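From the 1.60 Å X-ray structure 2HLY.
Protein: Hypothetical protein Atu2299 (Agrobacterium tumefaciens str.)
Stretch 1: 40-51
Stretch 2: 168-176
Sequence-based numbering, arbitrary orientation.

Stretch 1 (40-51) TFGAFILQQHYK
Stretch 2 (168-176) VAANWFRKS

Stretch 1 is helical from Thr-40, continuing a helix that begins earlier in the chain, with phi/psi near -63/-44 through Gln-47 and N-to-O hydrogen bonds of 2.8–2.9 Å from Phe-44 N to Thr-40 O through Tyr-50 N to Leu-46 O. Phi then drifts to -102° at His-49 and -116° at Tyr-50, and Lys-51 leaves helical space at 59/39. Stretch 2 enters as the last turn of another helix, Val-168 to Trp-172, closed by Phe-173 N to Ala-169 O at 3.1 Å. From Phe-173 (-60/134) the chain is extended, with psi of 134–144° through Ser-176. The helix axes approach to 9.3 Å, their N-to-C directions 47° apart (signed crossing angle -47°). The register pairs Ile-45 CA with Ala-170 CA at 5.2 Å and Phe-41 CA with Ala-169 CA at 7.1 Å.

Alanines suit this close crossing because their short side chains let the larger residues of stretch 1 pack near the backbone. Ile-45 (m, t) points toward stretch 2 and sets CD1 4.1 Å from Ala-169 CB and CG1 4.1 Å from Ala-170 CA. Phe-41 (m, chi2 30°) brings CD2 to 4.0 Å from Ala-169 CB, and Phe-44 (t, chi2 55°) brings CE2 to 3.6 Å from Ala-170 CB.

His-49 (m, chi2 -96°) supplies the polar link: NE2 donates to Ala-170 O at 2.8 Å, with an N-H...O angle of 163°. The acceptor lies near the ring plane, which leaves a face free for Phe-173. That buried phenylalanine (t, chi2 77°) directs its edge at the imidazole face, CD2 lying 3.6 Å from His-49 CG with the planes at 90°. One Phe-173 face receives Ile-45 CG2, 3.7 Å from CD2, in a CH-pi contact, while Phe-173 CZ lies 3.7 Å from Tyr-50 OH. The flat ring thus serves three neighbours from stretch 1.

Beyond it, Lys-175 (m, t, t, t) starts sideways, but its extended chain reaches back to the helix. NZ donates to His-49 O at 3.1 Å, using a carbonyl that accepts no backbone bond within stretch 1. The same side chain crosses one face of Tyr-50 (m, chi2 -100°): CE is 3.7 Å from Tyr-50 CZ, and NZ sits 4.2 Å from the centroid of the Tyr-50 ring, 17° off its normal, a cation-pi geometry. Lysine's aliphatic length and terminal charge serve both contacts. Together the stretches bury 514 Å², both sides summed.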

ATOM      1  N   THR A  40      -3.787   2.750   4.645  1.00  9.30           N
ATOM      2  CA  THR A  40      -4.005   3.686   5.773  1.00  9.94           C
ATOM      3  C   THR A  40      -2.697   4.178   6.400  1.00  9.90           C
ATOM      4  O   THR A  40      -2.556   5.385   6.676  1.00 10.62           O
ATOM      5  CB  THR A  40      -4.929   3.120   6.843  1.00  9.77           C
ATOM      6  OG1 THR A  40      -4.371   1.918   7.362  1.00 10.20           O
ATOM      7  CG2 THR A  40      -6.324   2.837   6.265  1.00 11.61           C
ATOM      8  N   PHE A  41      -1.734   3.269   6.623  1.00  9.16           N
ATOM      9  CA  PHE A  41      -0.442   3.707   7.176  1.00  9.49           C
ATOM     10  C   PHE A  41       0.316   4.593   6.172  1.00  9.11           C
ATOM     11  O   PHE A  41       0.964   5.587   6.561  1.00  9.56           O
ATOM     12  CB  PHE A  41       0.432   2.513   7.578  1.00  9.71           C
ATOM     13  CG  PHE A  41      -0.009   1.809   8.843  1.00  9.59           C
ATOM     14  CD1 PHE A  41      -1.346   1.764   9.238  1.00 11.44           C
ATOM     15  CD2 PHE A  41       0.940   1.177   9.637  1.00 12.33           C
ATOM     16  CE1 PHE A  41      -1.727   1.092  10.415  1.00 11.22           C
ATOM     17  CE2 PHE A  41       0.567   0.514  10.796  1.00 13.35           C
ATOM     18  CZ  PHE A  41      -0.777   0.462  11.173  1.00 11.14           C
ATOM     19  N   GLY A  42       0.267   4.226   4.885  1.00  9.29           N
ATOM     20  CA  GLY A  42       0.867   5.062   3.834  1.00  9.31           C
ATOM     21  C   GLY A  42       0.266   6.459   3.802  1.00  9.17           C
ATOM     22  O   GLY A  42       0.987   7.465   3.791  1.00 10.39           O
ATOM     23  N   ALA A  43      -1.061   6.525   3.808  1.00  8.50           N
ATOM     24  CA  ALA A  43      -1.763   7.805   3.843  1.00  9.20           C
ATOM     25  C   ALA A  43      -1.359   8.631   5.065  1.00  9.30           C
ATOM     26  O   ALA A  43      -1.125   9.837   4.958  1.00 10.16           O
ATOM     27  CB  ALA A  43      -3.260   7.583   3.813  1.00  9.40           C
ATOM     28  N   PHE A  44      -1.244   7.971   6.215  1.00  9.40           N
ATOM     29  CA  PHE A  44      -0.871   8.677   7.447  1.00  9.74           C
ATOM     30  C   PHE A  44       0.531   9.264   7.327  1.00  9.95           C
ATOM     31  O   PHE A  44       0.776  10.426   7.679  1.00  9.80           O
ATOM     32  CB  PHE A  44      -0.963   7.729   8.637  1.00  9.55           C
ATOM     33  CG  PHE A  44      -0.713   8.395   9.968  1.00  9.23           C
ATOM     34  CD1 PHE A  44      -1.456   9.511  10.365  1.00 12.94           C
ATOM     35  CD2 PHE A  44       0.250   7.881  10.836  1.00 10.22           C
ATOM     36  CE1 PHE A  44      -1.210  10.125  11.614  1.00 11.48           C
ATOM     37  CE2 PHE A  44       0.492   8.488  12.073  1.00 10.83           C
ATOM     38  CZ  PHE A  44      -0.234   9.598  12.455  1.00 10.92           C
ATOM     39  N   ILE A  45       1.457   8.463   6.812  1.00  9.82           N
ATOM     40  CA  ILE A  45       2.816   8.930   6.624  1.00  9.89           C
ATOM     41  C   ILE A  45       2.842  10.110   5.636  1.00 10.25           C
ATOM     42  O   ILE A  45       3.533  11.114   5.858  1.00 10.88           O
ATOM     43  CB  ILE A  45       3.728   7.777   6.156  1.00 10.39           C
ATOM     44  CG1 ILE A  45       3.911   6.786   7.310  1.00 10.82           C
ATOM     45  CG2 ILE A  45       5.060   8.325   5.607  1.00 11.88           C
ATOM     46  CD1 ILE A  45       4.571   5.423   6.910  1.00 10.48           C
ATOM     47  N   LEU A  46       2.065  10.019   4.557  1.00  9.84           N
ATOM     48  CA  LEU A  46       2.012  11.134   3.616  1.00 10.39           C
ATOM     49  C   LEU A  46       1.460  12.406   4.254  1.00 10.74           C
ATOM     50  O   LEU A  46       1.988  13.495   4.029  1.00 10.61           O
ATOM     51  CB  LEU A  46       1.191  10.768   2.383  1.00 10.28           C
ATOM     52  CG  LEU A  46       1.815   9.697   1.493  1.00 10.42           C
ATOM     53  CD1 LEU A  46       0.813   9.337   0.401  1.00 11.02           C
ATOM     54  CD2 LEU A  46       3.139  10.177   0.892  1.00 11.49           C
ATOM     55  N   GLN A  47       0.384  12.262   5.020  1.00 10.58           N
ATOM     56  CA  GLN A  47      -0.192  13.398   5.738  1.00 11.36           C
ATOM     57  C   GLN A  47       0.844  14.039   6.664  1.00 12.25           C
ATOM     58  O   GLN A  47       1.016  15.261   6.671  1.00 12.97           O
ATOM     59  CB  GLN A  47      -1.379  12.936   6.559  1.00 11.95           C
ATOM     60  CG  GLN A  47      -2.588  12.630   5.709  1.00 12.69           C
ATOM     61  CD  GLN A  47      -3.613  11.814   6.467  1.00 18.16           C
ATOM     62  OE1 GLN A  47      -3.581  11.734   7.706  1.00 20.53           O
ATOM     63  NE2 GLN A  47      -4.525  11.196   5.736  1.00 18.08           N
ATOM     64  N   GLN A  48       1.539  13.203   7.430  1.00 11.66           N
ATOM     65  CA  GLN A  48       2.437  13.679   8.492  1.00 12.08           C
ATOM     66  C   GLN A  48       3.767  14.219   7.986  1.00 12.16           C
ATOM     67  O   GLN A  48       4.298  15.185   8.554  1.00 13.07           O
ATOM     68  CB  GLN A  48       2.676  12.568   9.530  1.00 11.86           C
ATOM     69  CG  GLN A  48       1.462  12.236  10.374  1.00 12.57           C
ATOM     70  CD  GLN A  48       1.066  13.397  11.264  1.00 12.70           C
ATOM     71  OE1 GLN A  48       1.920  14.049  11.856  1.00 14.55           O
ATOM     72  NE2 GLN A  48      -0.238  13.679  11.338  1.00 16.49           N
ATOM     73  N   HIS A  49       4.310  13.603   6.936  1.00 11.24           N
ATOM     74  CA  HIS A  49       5.633  13.976   6.406  1.00 11.13           C
ATOM     75  C   HIS A  49       5.645  14.832   5.144  1.00 12.28           C
ATOM     76  O   HIS A  49       6.646  15.521   4.884  1.00 12.84           O
ATOM     77  CB  HIS A  49       6.460  12.723   6.148  1.00 11.17           C
ATOM     78  CG  HIS A  49       6.911  12.043   7.395  1.00 11.01           C
ATOM     79  ND1 HIS A  49       8.152  12.264   7.950  1.00 11.54           N
ATOM     80  CD2 HIS A  49       6.283  11.158   8.202  1.00  9.23           C
ATOM     81  CE1 HIS A  49       8.282  11.513   9.032  1.00 12.16           C
ATOM     82  NE2 HIS A  49       7.159  10.838   9.209  1.00 10.58           N
ATOM     83  N   TYR A  50       4.569  14.771   4.362  1.00 11.79           N
ATOM     84  CA  TYR A  50       4.498  15.476   3.068  1.00 12.75           C
ATOM     85  C   TYR A  50       3.425  16.560   3.035  1.00 13.49           C
ATOM     86  O   TYR A  50       3.363  17.350   2.081  1.00 15.04           O
ATOM     87  CB  TYR A  50       4.269  14.478   1.915  1.00 12.13           C
ATOM     88  CG  TYR A  50       5.446  13.577   1.666  1.00 11.89           C
ATOM     89  CD1 TYR A  50       6.342  13.848   0.629  1.00 11.76           C
ATOM     90  CD2 TYR A  50       5.687  12.461   2.475  1.00 11.12           C
ATOM     91  CE1 TYR A  50       7.453  13.039   0.399  1.00 12.45           C
ATOM     92  CE2 TYR A  50       6.771  11.646   2.250  1.00 10.80           C
ATOM     93  CZ  TYR A  50       7.659  11.930   1.205  1.00 11.23           C
ATOM     94  OH  TYR A  50       8.746  11.111   0.998  1.00 12.21           O
ATOM     95  N   LYS A  51       2.586  16.594   4.076  1.00 14.66           N
ATOM     96  CA  LYS A  51       1.596  17.663   4.269  1.00 16.09           C
ATOM     97  C   LYS A  51       0.642  17.742   3.101  1.00 16.58           C
ATOM     98  O   LYS A  51       0.271  18.829   2.655  1.00 17.63           O
ATOM     99  CB  LYS A  51       2.275  19.028   4.476  1.00 16.56           C
ATOM    100  CG  LYS A  51       3.435  19.002   5.448  1.00 18.85           C
ATOM    101  CD  LYS A  51       2.997  18.605   6.834  1.00 22.35           C
ATOM    102  CE  LYS A  51       2.509  19.815   7.621  1.00 25.31           C
ATOM    103  NZ  LYS A  51       2.071  19.411   8.980  1.00 28.81           N
ATOM    104  N   VAL A 168       4.049   4.320  15.311  1.00 10.81           N
ATOM    105  CA  VAL A 168       5.403   3.788  15.139  1.00 10.93           C
ATOM    106  C   VAL A 168       5.878   3.995  13.696  1.00 10.90           C
ATOM    107  O   VAL A 168       7.009   4.448  13.466  1.00 10.89           O
ATOM    108  CB  VAL A 168       5.502   2.297  15.557  1.00 11.42           C
ATOM    109  CG1 VAL A 168       6.884   1.719  15.212  1.00 12.00           C
ATOM    110  CG2 VAL A 168       5.197   2.155  17.058  1.00 13.07           C
ATOM    111  N   ALA A 169       4.993   3.694  12.743  1.00 10.10           N
ATOM    112  CA  ALA A 169       5.290   3.853  11.320  1.00 10.10           C
ATOM    113  C   ALA A 169       5.701   5.283  10.989  1.00 10.31           C
ATOM    114  O   ALA A 169       6.723   5.509  10.338  1.00 10.75           O
ATOM    115  CB  ALA A 169       4.108   3.440  10.468  1.00 10.25           C
ATOM    116  N   ALA A 170       4.900   6.250  11.436  1.00  9.72           N
ATOM    117  CA  ALA A 170       5.187   7.659  11.131  1.00 10.43           C
ATOM    118  C   ALA A 170       6.478   8.124  11.786  1.00 10.38           C
ATOM    119  O   ALA A 170       7.167   9.010  11.284  1.00 11.34           O
ATOM    120  CB  ALA A 170       4.028   8.543  11.548  1.00 10.38           C
ATOM    121  N   ASN A 171       6.804   7.530  12.921  1.00 10.39           N
ATOM    122  CA  ASN A 171       8.007   7.937  13.638  1.00 12.39           C
ATOM    123  C   ASN A 171       9.287   7.229  13.183  1.00 12.24           C
ATOM    124  O   ASN A 171      10.394   7.767  13.358  1.00 13.49           O
ATOM    125  CB  ASN A 171       7.751   7.842  15.128  1.00 12.81           C
ATOM    126  CG  ASN A 171       6.965   9.038  15.624  1.00 16.67           C
ATOM    127  OD1 ASN A 171       7.468  10.156  15.625  1.00 19.99           O
ATOM    128  ND2 ASN A 171       5.723   8.818  16.007  1.00 18.32           N
ATOM    129  N   TRP A 172       9.130   6.057  12.570  1.00 11.74           N
ATOM    130  CA  TRP A 172      10.242   5.284  12.001  1.00 11.92           C
ATOM    131  C   TRP A 172      10.684   5.892  10.659  1.00 11.48           C
ATOM    132  O   TRP A 172      11.883   6.060  10.399  1.00 11.74           O
ATOM    133  CB  TRP A 172       9.804   3.844  11.756  1.00 12.08           C
ATOM    134  CG  TRP A 172      10.923   2.819  11.763  1.00 12.76           C
ATOM    135  CD1 TRP A 172      12.279   3.041  11.646  1.00 14.21           C
ATOM    136  CD2 TRP A 172      10.750   1.408  11.869  1.00 12.71           C
ATOM    137  NE1 TRP A 172      12.960   1.829  11.716  1.00 13.58           N
ATOM    138  CE2 TRP A 172      12.043   0.816  11.831  1.00 13.32           C
ATOM    139  CE3 TRP A 172       9.623   0.578  12.004  1.00 13.33           C
ATOM    140  CZ2 TRP A 172      12.234  -0.567  11.940  1.00 13.30           C
ATOM    141  CZ3 TRP A 172       9.810  -0.797  12.099  1.00 14.27           C
ATOM    142  CH2 TRP A 172      11.115  -1.358  12.057  1.00 14.14           C
ATOM    143  N   PHE A 173       9.709   6.189   9.800  1.00 10.57           N
ATOM    144  CA  PHE A 173       9.998   6.748   8.482  1.00 10.93           C
ATOM    145  C   PHE A 173      10.738   8.080   8.566  1.00 11.42           C
ATOM    146  O   PHE A 173      10.344   8.948   9.333  1.00 11.35           O
ATOM    147  CB  PHE A 173       8.702   6.938   7.679  1.00 10.73           C
ATOM    148  CG  PHE A 173       8.917   7.678   6.386  1.00 10.64           C
ATOM    149  CD1 PHE A 173       9.474   7.021   5.283  1.00  9.91           C
ATOM    150  CD2 PHE A 173       8.637   9.040   6.290  1.00 10.76           C
ATOM    151  CE1 PHE A 173       9.694   7.708   4.096  1.00  9.16           C
ATOM    152  CE2 PHE A 173       8.866   9.742   5.112  1.00  9.20           C
ATOM    153  CZ  PHE A 173       9.399   9.073   4.002  1.00  8.99           C
ATOM    154  N   ARG A 174      11.795   8.220   7.758  1.00 11.66           N
ATOM    155  CA  ARG A 174      12.508   9.486   7.544  1.00 12.41           C
ATOM    156  C   ARG A 174      12.753   9.596   6.050  1.00 11.70           C
ATOM    157  O   ARG A 174      13.014   8.581   5.390  1.00 11.60           O
ATOM    158  CB  ARG A 174      13.861   9.501   8.268  1.00 12.74           C
ATOM    159  CG  ARG A 174      13.758   9.424   9.777  1.00 14.32           C
ATOM    160  CD  ARG A 174      15.104   9.245  10.455  1.00 15.53           C
ATOM    161  NE  ARG A 174      14.841   8.959  11.862  1.00 20.63           N
ATOM    162  CZ  ARG A 174      14.920   9.853  12.848  1.00 21.89           C
ATOM    163  NH1 ARG A 174      14.635   9.482  14.092  1.00 24.34           N
ATOM    164  NH2 ARG A 174      15.312  11.098  12.604  1.00 24.37           N
ATOM    165  N   LYS A 175      12.688  10.811   5.519  1.00 11.17           N
ATOM    166  CA  LYS A 175      13.002  10.986   4.094  1.00 12.20           C
ATOM    167  C   LYS A 175      14.491  10.747   3.860  1.00 12.79           C
ATOM    168  O   LYS A 175      15.334  11.094   4.693  1.00 13.53           O
ATOM    169  CB  LYS A 175      12.606  12.371   3.593  1.00 12.61           C
ATOM    170  CG  LYS A 175      11.118  12.622   3.620  1.00 13.15           C
ATOM    171  CD  LYS A 175      10.783  14.025   3.174  1.00 12.95           C
ATOM    172  CE  LYS A 175       9.340  14.372   3.455  1.00 14.49           C
ATOM    173  NZ  LYS A 175       9.022  15.732   2.979  1.00 14.47           N
ATOM    174  N   SER A 176      14.812  10.133   2.726  1.00 13.24           N
ATOM    175  CA  SER A 176      16.207   9.944   2.332  1.00 14.67           C
ATOM    176  C   SER A 176      16.919  11.302   2.241  1.00 14.78           C
ATOM    177  O   SER A 176      16.311  12.289   1.829  1.00 14.40           O
ATOM    178  CB  SER A 176      16.277   9.211   0.984  1.00 14.99           C
ATOM    179  OG  SER A 176      17.618   8.912   0.641  1.00 18.40           O
TER